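Local coordinates for protein chlamydomonas reinhardtii THB1 (Chlamydomonas reinhardtii, PDB 6CII) that binds a single heme and, as a group I truncated hemoglobin, probably binds oxygen at its iron, a site occupied here by cyanide, at residues Lys22-Phe27 with Lys48-Gln53. Numbering follows the deposited sequence. Where two conformers were deposited one is given.
Sequences KAVDVF and KQRRKQ. With HEM (protoporphyrin IX containing Fe), chain B; CYN (cyanide ion), chain C.
Arg50 reaches across from helix 46-60 to Asp25 on helix 16-33, joining the B and E helices of the two-on-two globin fold, whose segments 22-27 and 48-53 run at 135° to each other with Val24 and Arg50 closest in backbone. With CG anti to its carbonyl carbon (chi1 -73°) and an extended chain as far as NE, the arginine is long enough to lay its guanidinium beside Asp25. In the conformer given here, one of two modelled for Asp25, NE meets OD1 at 2.7 Å in a salt bridge, using the anti lone pair of that oxygen, while NH2 of Arg50 donates to the backbone O of Asp25 at 3.1 Å and only weakly to OD1. The grip is side-on; the short aspartate keeps OD1 near its own backbone O, within range of one guanidinium. An alanine in place of Arg50 would probably leave the Asp25 carboxylate and backbone O without this donor.

Deeper in, branched Val24 suits the close approach: its CG1 rests 3.7 Å from the carbonyl O of Arg50, and CG1 and CG2 both touch the aliphatic stem of Gln53. Gln53, CG anti to the backbone N, then bends at chi2 (64°), carrying its amide into the cyanide pocket, roughly perpendicular to the ring of Phe27. An amide suits this border, since NE2 is hydrogen-bonded to Tyr28 OH, which also bonds the cyanide. Lys52, probably the distal lysine that coordinates the heme in another state, here extends its long cationic chain away from helix 16-33, and its NZ donates to heme propionate O2A at 2.9 Å.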
loop_
_atom_site.group_PDB
_atom_site.type_symbol
_atom_site.label_atom_id
_atom_site.label_comp_id
_atom_site.label_asym_id
_atom_site.label_seq_id
_atom_site.Cartn_x
_atom_site.Cartn_y
_atom_site.Cartn_z
ATOM N N LYS A 22 6.038 0.305 -10.049
ATOM C CA LYS A 22 6.447 -1.091 -10.145
ATOM C C LYS A 22 6.087 -1.850 -8.872
ATOM O O LYS A 22 5.562 -2.970 -8.936
ATOM C CB LYS A 22 7.954 -1.181 -10.422
ATOM C CG LYS A 22 8.510 -2.607 -10.483
ATOM C CD LYS A 22 7.944 -3.365 -11.655
ATOM C CE LYS A 22 8.773 -4.631 -11.922
ATOM N NZ LYS A 22 8.172 -5.387 -13.049
ATOM N N ALA A 23 6.345 -1.253 -7.707
ATOM C CA ALA A 23 6.052 -1.959 -6.465
ATOM C C ALA A 23 4.566 -2.254 -6.353
ATOM O O ALA A 23 4.180 -3.368 -6.000
ATOM C CB ALA A 23 6.533 -1.147 -5.260
ATOM N N VAL A 24 3.718 -1.277 -6.681
ATOM C CA VAL A 24 2.277 -1.506 -6.605
ATOM C C VAL A 24 1.846 -2.581 -7.605
ATOM O O VAL A 24 0.981 -3.410 -7.308
ATOM C CB VAL A 24 1.511 -0.184 -6.810
ATOM C CG1 VAL A 24 0.023 -0.471 -6.994
ATOM C CG2 VAL A 24 1.700 0.708 -5.591
ATOM N N ASP A 25 2.445 -2.592 -8.800
ATOM C CA ASP A 25 2.076 -3.605 -9.779
ATOM C C ASP A 25 2.396 -5.011 -9.259
ATOM O O ASP A 25 1.554 -5.917 -9.338
ATOM C CB ASP A 25 2.792 -3.297 -11.094
ATOM C CG ASP A 25 2.221 -4.042 -12.263
ATOM O OD1 ASP A 25 0.992 -4.244 -12.323
ATOM O OD2 ASP A 25 3.012 -4.418 -13.148
ATOM N N VAL A 26 3.605 -5.201 -8.715
ATOM C CA VAL A 26 4.021 -6.516 -8.205
ATOM C C VAL A 26 3.174 -6.908 -7.003
ATOM O O VAL A 26 2.716 -8.045 -6.874
ATOM C CB VAL A 26 5.518 -6.506 -7.824
ATOM C CG1 VAL A 26 5.878 -7.825 -7.074
ATOM C CG2 VAL A 26 6.391 -6.323 -9.057
ATOM N N PHE A 27 2.999 -5.956 -6.087
ATOM C CA PHE A 27 2.170 -6.112 -4.899
ATOM C C PHE A 27 0.796 -6.678 -5.241
ATOM O O PHE A 27 0.372 -7.685 -4.664
ATOM C CB PHE A 27 2.124 -4.721 -4.261
ATOM C CG PHE A 27 1.159 -4.523 -3.146
ATOM C CD1 PHE A 27 1.422 -5.004 -1.868
ATOM C CD2 PHE A 27 0.069 -3.692 -3.344
ATOM C CE1 PHE A 27 0.588 -4.714 -0.815
ATOM C CE2 PHE A 27 -0.804 -3.405 -2.304
ATOM C CZ PHE A 27 -0.544 -3.908 -1.019
ATOM N N LYS A 48 -7.930 0.528 -11.867
ATOM C CA LYS A 48 -8.228 1.700 -11.062
ATOM C C LYS A 48 -7.636 1.563 -9.666
ATOM O O LYS A 48 -7.145 2.546 -9.097
ATOM C CB LYS A 48 -9.737 1.913 -11.003
ATOM C CG LYS A 48 -10.406 2.162 -12.373
ATOM C CD LYS A 48 -11.920 2.404 -12.179
ATOM C CE LYS A 48 -12.612 2.662 -13.490
ATOM N NZ LYS A 48 -14.026 3.042 -13.239
ATOM N N GLN A 49 -7.663 0.352 -9.106
ATOM C CA GLN A 49 -7.148 0.155 -7.753
ATOM C C GLN A 49 -5.643 0.378 -7.698
ATOM O O GLN A 49 -5.136 0.959 -6.736
ATOM C CB GLN A 49 -7.499 -1.240 -7.249
ATOM C CG GLN A 49 -6.952 -1.507 -5.833
ATOM C CD GLN A 49 -7.530 -0.553 -4.789
ATOM O OE1 GLN A 49 -8.647 -0.015 -4.945
ATOM N NE2 GLN A 49 -6.777 -0.328 -3.720
ATOM N N ARG A 50 -4.915 -0.079 -8.719
ATOM C CA ARG A 50 -3.488 0.219 -8.783
ATOM C C ARG A 50 -3.244 1.718 -8.776
ATOM O O ARG A 50 -2.367 2.206 -8.063
ATOM C CB ARG A 50 -2.852 -0.379 -10.042
ATOM C CG ARG A 50 -2.690 -1.893 -10.025
ATOM C CD ARG A 50 -2.195 -2.400 -11.443
ATOM N NE ARG A 50 -1.422 -3.611 -11.242
ATOM C CZ ARG A 50 -1.953 -4.803 -11.012
ATOM N NH1 ARG A 50 -3.281 -4.945 -11.016
ATOM N NH2 ARG A 50 -1.158 -5.854 -10.792
ATOM N N ARG A 51 -3.985 2.459 -9.599
ATOM C CA ARG A 51 -3.797 3.906 -9.623
ATOM C C ARG A 51 -4.073 4.516 -8.251
ATOM O O ARG A 51 -3.346 5.413 -7.809
ATOM C CB ARG A 51 -4.691 4.549 -10.694
ATOM C CG ARG A 51 -4.779 6.060 -10.553
ATOM C CD ARG A 51 -5.545 6.705 -11.700
ATOM N NE ARG A 51 -4.805 6.609 -12.956
ATOM C CZ ARG A 51 -3.798 7.412 -13.292
ATOM N NH1 ARG A 51 -3.407 8.368 -12.464
ATOM N NH2 ARG A 51 -3.181 7.255 -14.456
ATOM N N LYS A 52 -5.116 4.043 -7.558
ATOM C CA LYS A 52 -5.408 4.595 -6.243
ATOM C C LYS A 52 -4.295 4.285 -5.264
ATOM O O LYS A 52 -3.918 5.139 -4.452
ATOM C CB LYS A 52 -6.726 4.042 -5.722
ATOM C CG LYS A 52 -7.924 4.592 -6.472
ATOM C CD LYS A 52 -9.136 3.827 -5.985
ATOM C CE LYS A 52 -10.450 4.434 -6.383
ATOM N NZ LYS A 52 -11.508 3.537 -5.822
ATOM N N GLN A 53 -3.750 3.068 -5.330
ATOM C CA GLN A 53 -2.703 2.713 -4.381
ATOM C C GLN A 53 -1.427 3.491 -4.662
ATOM O O GLN A 53 -0.748 3.922 -3.727
ATOM C CB GLN A 53 -2.455 1.191 -4.421
ATOM C CG GLN A 53 -1.532 0.697 -3.293
ATOM C CD GLN A 53 -2.142 0.910 -1.911
ATOM O OE1 GLN A 53 -1.870 1.888 -1.212
ATOM N NE2 GLN A 53 -2.961 -0.030 -1.509
HETATM C CHA HEM B . -9.154 0.145 -1.178
HETATM C CHB HEM B . -4.915 1.372 0.936
HETATM C CHC HEM B . -5.093 -2.791 3.577
HETATM C CHD HEM B . -8.792 -4.366 0.698
HETATM C C1A HEM B . -8.014 0.809 -0.789
HETATM C C2A HEM B . -7.607 2.094 -1.305
HETATM C C3A HEM B . -6.448 2.418 -0.735
HETATM C C4A HEM B . -6.047 1.370 0.155
HETATM C CMA HEM B . -5.590 3.685 -0.945
HETATM C CAA HEM B . -8.444 2.897 -2.328
HETATM C CBA HEM B . -9.477 3.710 -1.532
HETATM C CGA HEM B . -10.183 4.669 -2.446
HETATM O O1A HEM B . -9.667 5.800 -2.609
HETATM O O2A HEM B . -11.237 4.291 -3.018
HETATM C C1B HEM B . -4.619 0.329 1.799
HETATM C C2B HEM B . -3.417 0.254 2.579
HETATM C C3B HEM B . -3.436 -0.868 3.301
HETATM C C4B HEM B . -4.671 -1.582 3.016
HETATM C CMB HEM B . -2.308 1.326 2.562
HETATM C CAB HEM B . -2.298 -1.261 4.260
HETATM C CBB HEM B . -2.050 -2.522 4.596
HETATM C C1C HEM B . -6.105 -3.544 3.004
HETATM C C2C HEM B . -6.515 -4.872 3.421
HETATM C C3C HEM B . -7.530 -5.279 2.633
HETATM C C4C HEM B . -7.795 -4.251 1.655
HETATM C CMC HEM B . -5.868 -5.604 4.621
HETATM C CAC HEM B . -8.321 -6.617 2.640
HETATM C CBC HEM B . -7.635 -7.745 2.741
HETATM C C1D HEM B . -9.135 -3.257 -0.069
HETATM C C2D HEM B . -10.156 -3.301 -1.073
HETATM C C3D HEM B . -10.284 -2.068 -1.608
HETATM C C4D HEM B . -9.350 -1.198 -0.947
HETATM C CMD HEM B . -10.939 -4.578 -1.459
HETATM C CAD HEM B . -11.262 -1.670 -2.728
HETATM C CBD HEM B . -12.665 -1.510 -2.141
HETATM C CGD HEM B . -13.635 -1.149 -3.246
HETATM O O1D HEM B . -14.698 -1.812 -3.349
HETATM O O2D HEM B . -13.346 -0.195 -4.015
HETATM N NA HEM B . -7.032 0.413 0.105
HETATM N NB HEM B . -5.366 -0.824 2.080
HETATM N NC HEM B . -6.939 -3.177 1.937
HETATM N ND HEM B . -8.650 -1.948 -0.017
HETATM FE FE HEM B . -7.011 -1.359 1.007
HETATM C C CYN C . -5.768 -2.258 -0.320
HETATM N N CYN C . -5.173 -2.545 -1.250
#